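Local coordinates for protein cysteine hydrolase (Staphylococcus aureus, PDB 6KUA) that probably hydrolyses nicotinamide to nicotinic acid and ammonia, as a zinc-containing nicotinamidase of the isochorismatase-like cysteine hydrolase family, at residues A[4-17]-A[28-40]. Numbering follows the deposited sequence.
Sequences RALLVVDYSYDFIA and GQNIEDFIVSRIN
Tyr11 lays its ring between the two segments and gives its phenol proton to the backbone carbonyl of Gly28, OH to O 2.7 Å, with the donor tilted out of the carbonyl plane. With chi1 at -157°, CG swings to the side away from the backbone N, and the ring extends from the loop after strand 4-9 toward the turn that joins helix 25-29 to helix 32-44. Ile35 CD1 sits over one ring face, 4.0 Å from the centroid, a CH-pi contact; Ile16 CG1, of the ring's own segment, lies over the opposite face, displaced toward the rim. Ile31 runs in the opposite direction beside the ring, meeting it obliquely, Ile31 CG1 3.6 Å from Tyr11 CE1. Beyond the phenol, Gln29 stretches alongside Ile16 and its NE2 donates to Ile16 O at 3.1 Å, a fairly straight bond (159° at the hydrogen) lying in the carbonyl plane.

Strand 4-9 is central in a five-stranded parallel sheet, and the 32-40 part of helix 32-44 runs nearly antiparallel to it, 149° between the short segments: the connecting helix of a beta-alpha-beta crossover to parallel neighbour 48-54, in the alpha/beta isochorismatase-like fold. Here the interface is aliphatic: Leu6 CD2 meets Ile39 CG1 at 3.8 Å, the side chains crossing nearly at right angles, and Val8 CG1 lies 4.3 Å from Ile35 CG2. At the far end Arg4 NH1 and Arg38 NH2 come within 3.8 Å; Arg4 is salt-bridged to Asp47 and Asp41, Arg38 to Glu128, which probably offsets their like charges.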
loop_
_atom_site.group_PDB
_atom_site.type_symbol
_atom_site.label_atom_id
_atom_site.label_comp_id
_atom_site.label_asym_id
_atom_site.label_seq_id
_atom_site.Cartn_x
_atom_site.Cartn_y
_atom_site.Cartn_z
ATOM N N ARG A 4 5.540 21.857 -1.328
ATOM C CA ARG A 4 4.090 21.803 -1.438
ATOM C C ARG A 4 3.680 21.400 -2.851
ATOM O O ARG A 4 4.401 21.634 -3.824
ATOM C CB ARG A 4 3.437 23.149 -1.062
ATOM C CG ARG A 4 3.899 24.346 -1.889
ATOM C CD ARG A 4 3.048 25.609 -1.634
ATOM N NE ARG A 4 3.166 26.574 -2.736
ATOM C CZ ARG A 4 2.340 27.601 -2.960
ATOM N NH1 ARG A 4 1.308 27.835 -2.169
ATOM N NH2 ARG A 4 2.541 28.395 -4.002
ATOM N N ALA A 5 2.515 20.769 -2.955
ATOM C CA ALA A 5 1.974 20.385 -4.248
ATOM C C ALA A 5 0.480 20.634 -4.232
ATOM O O ALA A 5 -0.167 20.584 -3.180
ATOM C CB ALA A 5 2.280 18.912 -4.600
ATOM N N LEU A 6 -0.048 20.952 -5.404
ATOM C CA LEU A 6 -1.470 21.163 -5.587
ATOM C C LEU A 6 -2.057 19.922 -6.243
ATOM O O LEU A 6 -1.542 19.456 -7.266
ATOM C CB LEU A 6 -1.715 22.406 -6.449
ATOM C CG LEU A 6 -3.169 22.718 -6.789
ATOM C CD1 LEU A 6 -3.934 23.122 -5.547
ATOM C CD2 LEU A 6 -3.227 23.825 -7.823
ATOM N N LEU A 7 -3.112 19.378 -5.658
ATOM C CA LEU A 7 -3.815 18.234 -6.231
ATOM C C LEU A 7 -5.172 18.711 -6.724
ATOM O O LEU A 7 -6.005 19.148 -5.918
ATOM C CB LEU A 7 -3.982 17.108 -5.203
ATOM C CG LEU A 7 -2.733 16.639 -4.455
ATOM C CD1 LEU A 7 -3.014 15.413 -3.564
ATOM C CD2 LEU A 7 -1.586 16.349 -5.419
ATOM N N VAL A 8 -5.391 18.624 -8.035
ATOM C CA VAL A 8 -6.650 19.031 -8.662
ATOM C C VAL A 8 -7.421 17.766 -9.007
ATOM O O VAL A 8 -7.077 17.054 -9.956
ATOM C CB VAL A 8 -6.420 19.898 -9.904
ATOM C CG1 VAL A 8 -7.763 20.336 -10.503
ATOM C CG2 VAL A 8 -5.556 21.094 -9.531
ATOM N N VAL A 9 -8.468 17.490 -8.235
ATOM C CA VAL A 9 -9.168 16.208 -8.283
ATOM C C VAL A 9 -10.408 16.324 -9.167
ATOM O O VAL A 9 -11.316 17.121 -8.889
ATOM C CB VAL A 9 -9.537 15.729 -6.870
ATOM C CG1 VAL A 9 -10.189 14.359 -6.927
ATOM C CG2 VAL A 9 -8.286 15.686 -5.992
ATOM N N ASP A 10 -10.416 15.536 -10.250
ATOM C CA ASP A 10 -11.599 15.236 -11.070
ATOM C C ASP A 10 -12.372 16.473 -11.523
ATOM O O ASP A 10 -13.608 16.492 -11.524
ATOM C CB ASP A 10 -12.523 14.267 -10.334
ATOM C CG ASP A 10 -12.072 12.844 -10.486
ATOM O OD1 ASP A 10 -11.855 12.417 -11.643
ATOM O OD2 ASP A 10 -11.902 12.157 -9.455
ATOM N N TYR A 11 -11.652 17.504 -11.965
ATOM C CA TYR A 11 -12.313 18.723 -12.432
ATOM C C TYR A 11 -12.594 18.647 -13.934
ATOM O O TYR A 11 -12.120 19.454 -14.730
ATOM C CB TYR A 11 -11.480 19.949 -12.092
ATOM C CG TYR A 11 -12.338 21.180 -12.050
ATOM C CD1 TYR A 11 -13.203 21.395 -10.991
ATOM C CD2 TYR A 11 -12.329 22.096 -13.095
ATOM C CE1 TYR A 11 -14.012 22.502 -10.947
ATOM C CE2 TYR A 11 -13.142 23.212 -13.071
ATOM C CZ TYR A 11 -13.980 23.408 -11.992
ATOM O OH TYR A 11 -14.781 24.514 -11.938
ATOM N N SER A 12 -13.390 17.652 -14.308
ATOM C CA SER A 12 -13.661 17.330 -15.700
ATOM C C SER A 12 -15.035 17.826 -16.128
ATOM O O SER A 12 -15.921 18.079 -15.304
ATOM C CB SER A 12 -13.580 15.824 -15.932
ATOM O OG SER A 12 -14.750 15.193 -15.458
ATOM N N TYR A 13 -15.198 17.944 -17.450
ATOM C CA TYR A 13 -16.473 18.351 -18.037
ATOM C C TYR A 13 -17.624 17.466 -17.554
ATOM O O TYR A 13 -18.701 17.969 -17.208
ATOM C CB TYR A 13 -16.348 18.320 -19.567
ATOM C CG TYR A 13 -17.564 18.776 -20.360
ATOM C CD1 TYR A 13 -17.751 20.121 -20.680
ATOM C CD2 TYR A 13 -18.505 17.856 -20.822
ATOM C CE1 TYR A 13 -18.854 20.541 -21.418
ATOM C CE2 TYR A 13 -19.611 18.265 -21.562
ATOM C CZ TYR A 13 -19.781 19.608 -21.856
ATOM O OH TYR A 13 -20.880 20.015 -22.586
ATOM N N ASP A 14 -17.411 16.147 -17.500
ATOM C CA ASP A 14 -18.487 15.233 -17.118
ATOM C C ASP A 14 -18.965 15.467 -15.690
ATOM O O ASP A 14 -20.135 15.210 -15.386
ATOM C CB ASP A 14 -18.035 13.781 -17.283
ATOM C CG ASP A 14 -18.431 13.200 -18.623
ATOM O OD1 ASP A 14 -19.270 13.823 -19.315
ATOM O OD2 ASP A 14 -17.902 12.126 -18.988
ATOM N N PHE A 15 -18.085 15.946 -14.800
ATOM C CA PHE A 15 -18.467 16.201 -13.417
ATOM C C PHE A 15 -18.942 17.626 -13.176
ATOM O O PHE A 15 -19.669 17.857 -12.203
ATOM C CB PHE A 15 -17.294 15.922 -12.461
ATOM C CG PHE A 15 -17.096 14.467 -12.141
ATOM C CD1 PHE A 15 -18.093 13.741 -11.509
ATOM C CD2 PHE A 15 -15.907 13.827 -12.466
ATOM C CE1 PHE A 15 -17.914 12.399 -11.217
ATOM C CE2 PHE A 15 -15.720 12.481 -12.180
ATOM C CZ PHE A 15 -16.724 11.767 -11.552
ATOM N N ILE A 16 -18.541 18.586 -14.009
ATOM C CA ILE A 16 -18.738 20.002 -13.720
ATOM C C ILE A 16 -19.824 20.622 -14.593
ATOM O O ILE A 16 -20.587 21.473 -14.125
ATOM C CB ILE A 16 -17.409 20.779 -13.861
ATOM C CG1 ILE A 16 -16.330 20.157 -12.967
ATOM C CG2 ILE A 16 -17.593 22.254 -13.496
ATOM C CD1 ILE A 16 -16.744 20.069 -11.523
ATOM N N ALA A 17 -19.910 20.214 -15.859
ATOM C CA ALA A 17 -20.760 20.897 -16.826
ATOM C C ALA A 17 -22.225 20.508 -16.655
ATOM O O ALA A 17 -22.547 19.384 -16.261
ATOM C CB ALA A 17 -20.300 20.582 -18.247
ATOM N N GLY A 28 -19.775 23.065 -8.553
ATOM C CA GLY A 28 -18.469 22.795 -9.137
ATOM C C GLY A 28 -18.011 23.865 -10.114
ATOM O O GLY A 28 -16.809 24.086 -10.283
ATOM N N GLN A 29 -18.960 24.530 -10.780
ATOM C CA GLN A 29 -18.629 25.638 -11.664
ATOM C C GLN A 29 -18.226 26.878 -10.877
ATOM O O GLN A 29 -17.435 27.690 -11.368
ATOM C CB GLN A 29 -19.818 25.955 -12.578
ATOM C CG GLN A 29 -20.318 24.761 -13.389
ATOM C CD GLN A 29 -21.636 25.031 -14.105
ATOM O OE1 GLN A 29 -22.024 26.184 -14.320
ATOM N NE2 GLN A 29 -22.328 23.962 -14.484
ATOM N N ASN A 30 -18.745 27.037 -9.659
ATOM C CA ASN A 30 -18.434 28.219 -8.862
ATOM C C ASN A 30 -17.034 28.194 -8.257
ATOM O O ASN A 30 -16.624 29.198 -7.675
ATOM C CB ASN A 30 -19.460 28.386 -7.740
ATOM C CG ASN A 30 -20.879 28.493 -8.259
ATOM O OD1 ASN A 30 -21.207 29.399 -9.024
ATOM N ND2 ASN A 30 -21.734 27.578 -7.830
ATOM N N ILE A 31 -16.297 27.086 -8.363
ATOM C CA ILE A 31 -14.936 27.035 -7.834
ATOM C C ILE A 31 -13.884 27.209 -8.925
ATOM O O ILE A 31 -12.682 27.270 -8.617
ATOM C CB ILE A 31 -14.703 25.726 -7.048
ATOM C CG1 ILE A 31 -14.564 24.537 -7.996
ATOM C CG2 ILE A 31 -15.849 25.456 -6.102
ATOM C CD1 ILE A 31 -14.418 23.219 -7.274
ATOM N N GLU A 32 -14.309 27.311 -10.189
ATOM C CA GLU A 32 -13.398 27.413 -11.326
ATOM C C GLU A 32 -12.395 28.553 -11.151
ATOM O O GLU A 32 -11.182 28.368 -11.318
ATOM C CB GLU A 32 -14.232 27.588 -12.605
ATOM C CG GLU A 32 -13.459 27.787 -13.902
ATOM C CD GLU A 32 -14.387 28.008 -15.099
ATOM O OE1 GLU A 32 -14.037 27.596 -16.231
ATOM O OE2 GLU A 32 -15.479 28.587 -14.902
ATOM N N ASP A 33 -12.880 29.740 -10.795
ATOM C CA ASP A 33 -11.982 30.884 -10.671
ATOM C C ASP A 33 -10.948 30.661 -9.573
ATOM O O ASP A 33 -9.785 31.053 -9.721
ATOM C CB ASP A 33 -12.783 32.159 -10.395
ATOM C CG ASP A 33 -13.308 32.819 -11.664
ATOM O OD1 ASP A 33 -13.218 32.213 -12.760
ATOM O OD2 ASP A 33 -13.825 33.957 -11.551
ATOM N N PHE A 34 -11.350 30.032 -8.462
ATOM C CA PHE A 34 -10.413 29.809 -7.364
ATOM C C PHE A 34 -9.353 28.775 -7.733
ATOM O O PHE A 34 -8.180 28.921 -7.376
ATOM C CB PHE A 34 -11.171 29.373 -6.114
ATOM C CG PHE A 34 -10.304 29.225 -4.899
ATOM C CD1 PHE A 34 -9.708 28.005 -4.595
ATOM C CD2 PHE A 34 -10.087 30.304 -4.059
ATOM C CE1 PHE A 34 -8.913 27.864 -3.468
ATOM C CE2 PHE A 34 -9.292 30.176 -2.930
ATOM C CZ PHE A 34 -8.704 28.953 -2.635
ATOM N N ILE A 35 -9.749 27.723 -8.436
ATOM C CA ILE A 35 -8.788 26.701 -8.840
ATOM C C ILE A 35 -7.763 27.282 -9.812
ATOM O O ILE A 35 -6.554 27.046 -9.673
ATOM C CB ILE A 35 -9.535 25.491 -9.429
ATOM C CG1 ILE A 35 -10.361 24.791 -8.340
ATOM C CG2 ILE A 35 -8.574 24.509 -10.040
ATOM C CD1 ILE A 35 -11.039 23.528 -8.832
ATOM N N VAL A 36 -8.231 28.061 -10.797
ATOM C CA VAL A 36 -7.342 28.710 -11.760
ATOM C C VAL A 36 -6.310 29.554 -11.032
ATOM O O VAL A 36 -5.115 29.536 -11.362
ATOM C CB VAL A 36 -8.165 29.553 -12.761
ATOM C CG1 VAL A 36 -7.273 30.460 -13.583
ATOM C CG2 VAL A 36 -8.999 28.655 -13.666
ATOM N N SER A 37 -6.738 30.279 -10.003
ATOM C CA SER A 37 -5.785 31.087 -9.269
ATOM C C SER A 37 -4.880 30.256 -8.364
ATOM O O SER A 37 -3.773 30.705 -8.049
ATOM C CB SER A 37 -6.521 32.165 -8.466
ATOM O OG SER A 37 -6.855 31.713 -7.171
ATOM N N ARG A 38 -5.298 29.061 -7.937
ATOM C CA ARG A 38 -4.364 28.233 -7.173
ATOM C C ARG A 38 -3.289 27.664 -8.088
ATOM O O ARG A 38 -2.117 27.582 -7.707
ATOM C CB ARG A 38 -5.093 27.095 -6.444
ATOM C CG ARG A 38 -6.123 27.529 -5.414
ATOM C CD ARG A 38 -5.608 28.618 -4.488
ATOM N NE ARG A 38 -4.484 28.146 -3.695
ATOM C CZ ARG A 38 -3.420 28.877 -3.383
ATOM N NH1 ARG A 38 -3.332 30.139 -3.794
ATOM N NH2 ARG A 38 -2.445 28.338 -2.661
ATOM N N ILE A 39 -3.677 27.275 -9.303
ATOM C CA ILE A 39 -2.718 26.755 -10.273
ATOM C C ILE A 39 -1.675 27.816 -10.596
ATOM O O ILE A 39 -0.468 27.546 -10.604
ATOM C CB ILE A 39 -3.448 26.268 -11.538
ATOM C CG1 ILE A 39 -4.378 25.103 -11.195
ATOM C CG2 ILE A 39 -2.450 25.841 -12.619
ATOM C CD1 ILE A 39 -5.314 24.730 -12.319
ATOM N N ASN A 40 -2.124 29.050 -10.836
ATOM C CA ASN A 40 -1.185 30.126 -11.132
ATOM C C ASN A 40 -0.264 30.389 -9.954
ATOM O O ASN A 40 0.928 30.656 -10.141
ATOM C CB ASN A 40 -1.941 31.394 -11.518
ATOM C CG ASN A 40 -2.456 31.342 -12.940
ATOM O OD1 ASN A 40 -1.742 30.928 -13.842
ATOM N ND2 ASN A 40 -3.701 31.747 -13.145
#